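Local structure of uncharacterized protein YhfS (Escherichia coli, 4J8L) at residues A81-L86 with P166-D171; R27-S32 with Q53-V58. The protein binds pyridoxal 5'-phosphate as a covalent lysine adduct and resembles aminotransferases in fold, its reaction being unestablished, though possibly a cysteine synthase-like one. One frame throughout, in Å; residues are numbered along the deposited sequence. Where two conformers were deposited one is given.

Contact 1 of 2, residues A81-L86 with P166-D171; sequences AGLAAL and PALTDD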
loop_
_atom_site.group_PDB
_atom_site.type_symbol
_atom_site.label_atom_id
_atom_site.label_comp_id
_atom_site.label_asym_id
_atom_site.label_seq_id
_atom_site.Cartn_x
_atom_site.Cartn_y
_atom_site.Cartn_z
ATOM N N ALA A 81 0.519 -11.821 -10.159
ATOM C CA ALA A 81 0.072 -11.700 -11.538
ATOM C C ALA A 81 0.966 -10.755 -12.326
ATOM O O ALA A 81 1.320 -11.041 -13.472
ATOM C CB ALA A 81 -1.381 -11.231 -11.586
ATOM N N GLY A 82 1.342 -9.634 -11.715
ATOM C CA GLY A 82 2.217 -8.685 -12.385
ATOM C C GLY A 82 3.601 -9.249 -12.671
ATOM O O GLY A 82 4.120 -9.126 -13.785
ATOM N N LEU A 83 4.213 -9.876 -11.673
ATOM C CA LEU A 83 5.519 -10.498 -11.896
ATOM C C LEU A 83 5.460 -11.583 -12.972
ATOM O O LEU A 83 6.339 -11.657 -13.824
ATOM C CB LEU A 83 6.085 -11.069 -10.596
ATOM C CG LEU A 83 6.554 -10.026 -9.576
ATOM C CD1 LEU A 83 7.042 -10.712 -8.301
ATOM C CD2 LEU A 83 7.649 -9.139 -10.159
ATOM N N ALA A 84 4.423 -12.416 -12.937
ATOM C CA ALA A 84 4.292 -13.493 -13.921
ATOM C C ALA A 84 4.143 -12.977 -15.349
ATOM O O ALA A 84 4.483 -13.674 -16.308
ATOM C CB ALA A 84 3.129 -14.404 -13.565
ATOM N N ALA A 85 3.644 -11.753 -15.483
ATOM C CA ALA A 85 3.486 -11.135 -16.791
ATOM C C ALA A 85 4.751 -10.404 -17.260
ATOM O O ALA A 85 4.855 -10.044 -18.436
ATOM C CB ALA A 85 2.295 -10.182 -16.775
ATOM N N LEU A 86 5.709 -10.197 -16.354
ATOM C CA LEU A 86 6.943 -9.483 -16.702
ATOM C C LEU A 86 8.137 -10.404 -16.905
ATOM O O LEU A 86 9.064 -10.083 -17.661
ATOM C CB LEU A 86 7.294 -8.435 -15.643
ATOM C CG LEU A 86 6.371 -7.222 -15.549
ATOM C CD1 LEU A 86 6.868 -6.253 -14.492
ATOM C CD2 LEU A 86 6.243 -6.524 -16.900
ATOM N N PRO A 166 11.900 -3.547 -17.409
ATOM C CA PRO A 166 10.486 -3.428 -17.026
ATOM C C PRO A 166 10.355 -3.375 -15.512
ATOM O O PRO A 166 11.049 -4.123 -14.818
ATOM C CB PRO A 166 9.867 -4.719 -17.559
ATOM C CG PRO A 166 10.779 -5.157 -18.659
ATOM C CD PRO A 166 12.154 -4.756 -18.212
ATOM N N ALA A 167 9.487 -2.503 -15.005
ATOM C CA ALA A 167 9.390 -2.301 -13.569
ATOM C C ALA A 167 7.965 -2.433 -13.053
ATOM O O ALA A 167 7.024 -1.879 -13.627
ATOM C CB ALA A 167 9.966 -0.949 -13.178
ATOM N N LEU A 168 7.826 -3.172 -11.958
ATOM C CA LEU A 168 6.557 -3.281 -11.250
ATOM C C LEU A 168 6.680 -2.574 -9.913
ATOM O O LEU A 168 7.687 -2.721 -9.225
ATOM C CB LEU A 168 6.230 -4.753 -11.011
ATOM C CG LEU A 168 4.986 -5.111 -10.201
ATOM C CD1 LEU A 168 4.426 -6.415 -10.729
ATOM C CD2 LEU A 168 5.294 -5.236 -8.700
ATOM N N THR A 169 5.656 -1.817 -9.529
ATOM C CA THR A 169 5.653 -1.240 -8.195
ATOM C C THR A 169 4.629 -1.904 -7.287
ATOM O O THR A 169 3.519 -2.249 -7.700
ATOM C CB THR A 169 5.417 0.281 -8.205
ATOM O OG1 THR A 169 4.226 0.577 -8.948
ATOM C CG2 THR A 169 6.608 0.999 -8.830
ATOM N N ASP A 170 5.039 -2.075 -6.036
ATOM C CA ASP A 170 4.187 -2.527 -4.948
ATOM C C ASP A 170 3.745 -1.250 -4.249
ATOM O O ASP A 170 4.507 -0.647 -3.502
ATOM C CB ASP A 170 5.039 -3.404 -4.016
ATOM C CG ASP A 170 4.317 -3.818 -2.734
ATOM O OD1 ASP A 170 3.229 -3.294 -2.423
ATOM O OD2 ASP A 170 4.870 -4.669 -2.010
ATOM N N ASP A 171 2.505 -0.838 -4.491
ATOM C CA ASP A 171 2.022 0.468 -4.040
ATOM C C ASP A 171 1.142 0.382 -2.798
ATOM O O ASP A 171 0.498 1.372 -2.430
ATOM C CB ASP A 171 1.240 1.168 -5.165
ATOM C CG ASP A 171 2.125 1.548 -6.342
ATOM O OD1 ASP A 171 2.852 2.553 -6.230
ATOM O OD2 ASP A 171 2.089 0.844 -7.379
#

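Contact 2 of 2, residues R27-S32 with Q53-V58; sequences RHFPGS and QRVEQV. With ACY (acetic acid), chain D.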
loop_
_atom_site.group_PDB
_atom_site.type_symbol
_atom_site.label_atom_id
_atom_site.label_comp_id
_atom_site.label_asym_id
_atom_site.label_seq_id
_atom_site.Cartn_x
_atom_site.Cartn_y
_atom_site.Cartn_z
ATOM N N ARG A 27 -17.909 9.076 -16.758
ATOM C CA ARG A 27 -17.585 8.969 -18.173
ATOM C C ARG A 27 -17.632 7.533 -18.685
ATOM O O ARG A 27 -17.604 7.296 -19.893
ATOM C CB ARG A 27 -16.221 9.607 -18.446
ATOM C CG ARG A 27 -16.296 11.123 -18.545
ATOM C CD ARG A 27 -14.962 11.748 -18.932
ATOM N NE ARG A 27 -14.018 11.738 -17.832
ATOM C CZ ARG A 27 -13.002 10.885 -17.729
ATOM N NH1 ARG A 27 -12.791 9.985 -18.683
ATOM N NH2 ARG A 27 -12.187 10.944 -16.687
ATOM N N HIS A 28 -17.715 6.581 -17.760
ATOM C CA HIS A 28 -17.731 5.162 -18.111
ATOM C C HIS A 28 -19.041 4.459 -17.780
ATOM O O HIS A 28 -19.282 3.357 -18.272
ATOM C CB HIS A 28 -16.568 4.423 -17.432
ATOM C CG HIS A 28 -15.230 4.787 -17.989
ATOM N ND1 HIS A 28 -14.506 5.875 -17.545
ATOM C CD2 HIS A 28 -14.497 4.226 -18.981
ATOM C CE1 HIS A 28 -13.381 5.960 -18.236
ATOM N NE2 HIS A 28 -13.350 4.970 -19.107
ATOM N N PHE A 29 -19.867 5.086 -16.942
ATOM C CA PHE A 29 -21.167 4.536 -16.550
ATOM C C PHE A 29 -22.269 5.567 -16.777
ATOM O O PHE A 29 -22.315 6.562 -16.063
ATOM C CB PHE A 29 -21.215 4.237 -15.040
ATOM C CG PHE A 29 -20.462 3.001 -14.610
ATOM C CD1 PHE A 29 -21.109 1.780 -14.507
ATOM C CD2 PHE A 29 -19.125 3.082 -14.258
ATOM C CE1 PHE A 29 -20.420 0.644 -14.085
ATOM C CE2 PHE A 29 -18.429 1.954 -13.838
ATOM C CZ PHE A 29 -19.081 0.735 -13.748
ATOM N N PRO A 30 -23.181 5.328 -17.742
ATOM C CA PRO A 30 -24.438 6.092 -17.721
ATOM C C PRO A 30 -25.055 5.904 -16.332
ATOM O O PRO A 30 -24.910 4.822 -15.762
ATOM C CB PRO A 30 -25.286 5.394 -18.789
ATOM C CG PRO A 30 -24.279 4.787 -19.735
ATOM C CD PRO A 30 -23.150 4.330 -18.820
ATOM N N GLY A 31 -25.700 6.930 -15.786
ATOM C CA GLY A 31 -26.173 6.875 -14.408
ATOM C C GLY A 31 -27.000 5.649 -14.068
ATOM O O GLY A 31 -26.802 5.028 -13.022
ATOM N N SER A 32 -27.922 5.284 -14.951
ATOM C CA SER A 32 -28.781 4.137 -14.678
ATOM C C SER A 32 -27.954 2.859 -14.566
ATOM O O SER A 32 -28.284 1.964 -13.784
ATOM C CB SER A 32 -29.863 3.988 -15.744
ATOM O OG SER A 32 -29.281 3.712 -17.002
ATOM N N GLN A 53 -15.366 -5.088 -16.158
ATOM C CA GLN A 53 -14.594 -4.449 -17.216
ATOM C C GLN A 53 -14.668 -2.934 -17.070
ATOM O O GLN A 53 -13.642 -2.257 -17.090
ATOM C CB GLN A 53 -15.077 -4.854 -18.609
ATOM C CG GLN A 53 -14.260 -4.182 -19.711
ATOM C CD GLN A 53 -14.822 -4.379 -21.107
ATOM O OE1 GLN A 53 -16.035 -4.342 -21.324
ATOM N NE2 GLN A 53 -13.932 -4.581 -22.071
ATOM N N ARG A 54 -15.882 -2.409 -16.902
ATOM C CA ARG A 54 -16.063 -0.962 -16.799
ATOM C C ARG A 54 -15.258 -0.389 -15.634
ATOM O O ARG A 54 -14.623 0.657 -15.761
ATOM C CB ARG A 54 -17.537 -0.597 -16.612
ATOM C CG ARG A 54 -18.402 -0.807 -17.817
ATOM C CD ARG A 54 -19.818 -0.295 -17.552
ATOM N NE ARG A 54 -20.725 -0.572 -18.658
ATOM C CZ ARG A 54 -21.040 0.307 -19.601
ATOM N NH1 ARG A 54 -20.522 1.526 -19.571
ATOM N NH2 ARG A 54 -21.879 -0.031 -20.571
ATOM N N VAL A 55 -15.307 -1.068 -14.492
ATOM C CA VAL A 55 -14.576 -0.612 -13.317
ATOM C C VAL A 55 -13.080 -0.606 -13.607
ATOM O O VAL A 55 -12.366 0.328 -13.244
ATOM C CB VAL A 55 -14.895 -1.469 -12.060
ATOM C CG1 VAL A 55 -13.905 -1.160 -10.928
ATOM C CG2 VAL A 55 -16.326 -1.224 -11.596
ATOM N N GLU A 56 -12.610 -1.643 -14.289
ATOM C CA GLU A 56 -11.201 -1.706 -14.671
ATOM C C GLU A 56 -10.826 -0.534 -15.578
ATOM O O GLU A 56 -9.756 0.058 -15.408
ATOM C CB GLU A 56 -10.877 -3.060 -15.309
ATOM C CG GLU A 56 -10.880 -4.173 -14.264
ATOM C CD GLU A 56 -10.949 -5.568 -14.857
ATOM O OE1 GLU A 56 -11.285 -5.707 -16.053
ATOM O OE2 GLU A 56 -10.654 -6.531 -14.108
ATOM N N GLN A 57 -11.723 -0.173 -16.500
ATOM C CA GLN A 57 -11.501 0.991 -17.351
ATOM C C GLN A 57 -11.414 2.266 -16.517
ATOM O O GLN A 57 -10.585 3.136 -16.783
ATOM C CB GLN A 57 -12.602 1.114 -18.418
ATOM C CG GLN A 57 -12.503 0.028 -19.495
ATOM C CD GLN A 57 -13.711 -0.002 -20.400
ATOM O OE1 GLN A 57 -14.624 0.807 -20.255
ATOM N NE2 GLN A 57 -13.723 -0.937 -21.345
ATOM N N VAL A 58 -12.285 2.383 -15.517
ATOM C CA VAL A 58 -12.262 3.556 -14.650
ATOM C C VAL A 58 -10.950 3.624 -13.873
ATOM O O VAL A 58 -10.328 4.686 -13.773
ATOM C CB VAL A 58 -13.442 3.548 -13.657
ATOM C CG1 VAL A 58 -13.258 4.621 -12.605
ATOM C CG2 VAL A 58 -14.750 3.767 -14.399
HETATM C C ACY D . -23.445 -3.524 -18.649
HETATM O O ACY D . -24.214 -4.479 -18.397
HETATM O OXT ACY D . -22.785 -2.907 -17.780
HETATM C CH3 ACY D . -23.301 -3.092 -20.077
#

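Contact 1 of 2, residues A81-L86 with P166-D171
Leu168 on the strand and Leu86 on the helix carry most of this buried contact, each reaching toward the other segment and closing on it with methyl groups. CG of Leu168 stands anti to its backbone N (chi1 176°), and one branch, CD1, comes down on the helix backbone, with Gly82 C 3.5 Å and Gly82 CA 3.6 Å from it. Glycine suits this place because any beta carbon there would lie about 2.4 Å from Leu168 CD1, well inside contact distance. Leu83 adds a looser touch beside the same methyl, its CD2 being 4.3 Å from Leu168 CD1.

Leu86 touches the strand segment with both of its branches. Its CD1 lies 3.8 Å from Leu168 CB, near the root of that side chain, while CD2 meets the ring of Pro166, 4.1 Å from Pro166 CB. The fork of Leu86 thus lets it reach two neighbours at once, and the proline offers a compact apolar surface just before the strand begins. The contact is held by apolar packing, the strand's backbone being bonded instead to its sheet neighbours, as Leu168 is to Ala138 and Val140.

The axes of the two segments run nearly antiparallel (173°) at 9.3 Å, as when a helix lies on one face of a sheet, antiparallel to the strand beneath it. On the other face, helix 153-162 packs against Ala167 and Thr169. Asp170 OD2, at the end of the strand, lies close to N1 of the lysine-bound cofactor, as in fold-type I pyridoxal phosphate enzymes, whose alpha/beta core this helix-on-sheet packing resembles.

Contact 2 of 2, residues R27-S32 with Q53-V58
Arg54 reaches across to the backbone of the turn between two helices: NH1 gives a short but markedly bent hydrogen bond to His28 O, 2.6 Å long with an angle of 132° at the hydrogen. The carbonyl oxygen lies nearly in the guanidinium plane. NH2 pairs with Glu33 in a salt bridge, while NE makes a 3.2 Å bond to OXT of an acetic acid molecule, probably from the crystallisation liquor, which Arg50 also holds. Extended from CG to NE, the arginine lays its CD over the face of the Phe29 ring, 4.0 Å from the centroid, in a CH-pi contact.

Helix 50-62 packs against the end of the N-terminal helix 11-28 and the turn after it, and Val55 and Val58 also touch helix 229-261. Their CG2 methyls meet the edge of the Phe29 ring. An alanine at Arg54 would probably leave Glu33 without its charged mate and His28 O without this donor, and uncover part of the Phe29 face. His28 turns one ring face to Gln57 C and Val58 CA; its flat imidazole suits packing along the helix, while Ser24 O satisfies ND1. Its CB lies 3.6 Å from Val58 CG2, and its CD2 3.7 Å from Gln57 CB.

How the contacts relate
The two contacts do not touch: their centres lie 25 Å apart and their nearest atoms about 11 Å. Contact 1 is the more central, its centre 14 Å from that of the chain against 24 Å for contact 2. Along the chain, contact 2 closes before contact 1 opens, and strand 67-72 joins them in sequence, following helix 50-62 and leading into helix 74-86. Glu56 of segment 53-58 also bonds to Leu70 of this outermost strand, which shares a sheet with strand 167-170. Segment 166-171 of contact 1 ends near the cofactor, where Asp170 lies close to its N1, whereas the small molecule at contact 2 is acetic acid, bound by two arginines of helix 50-62.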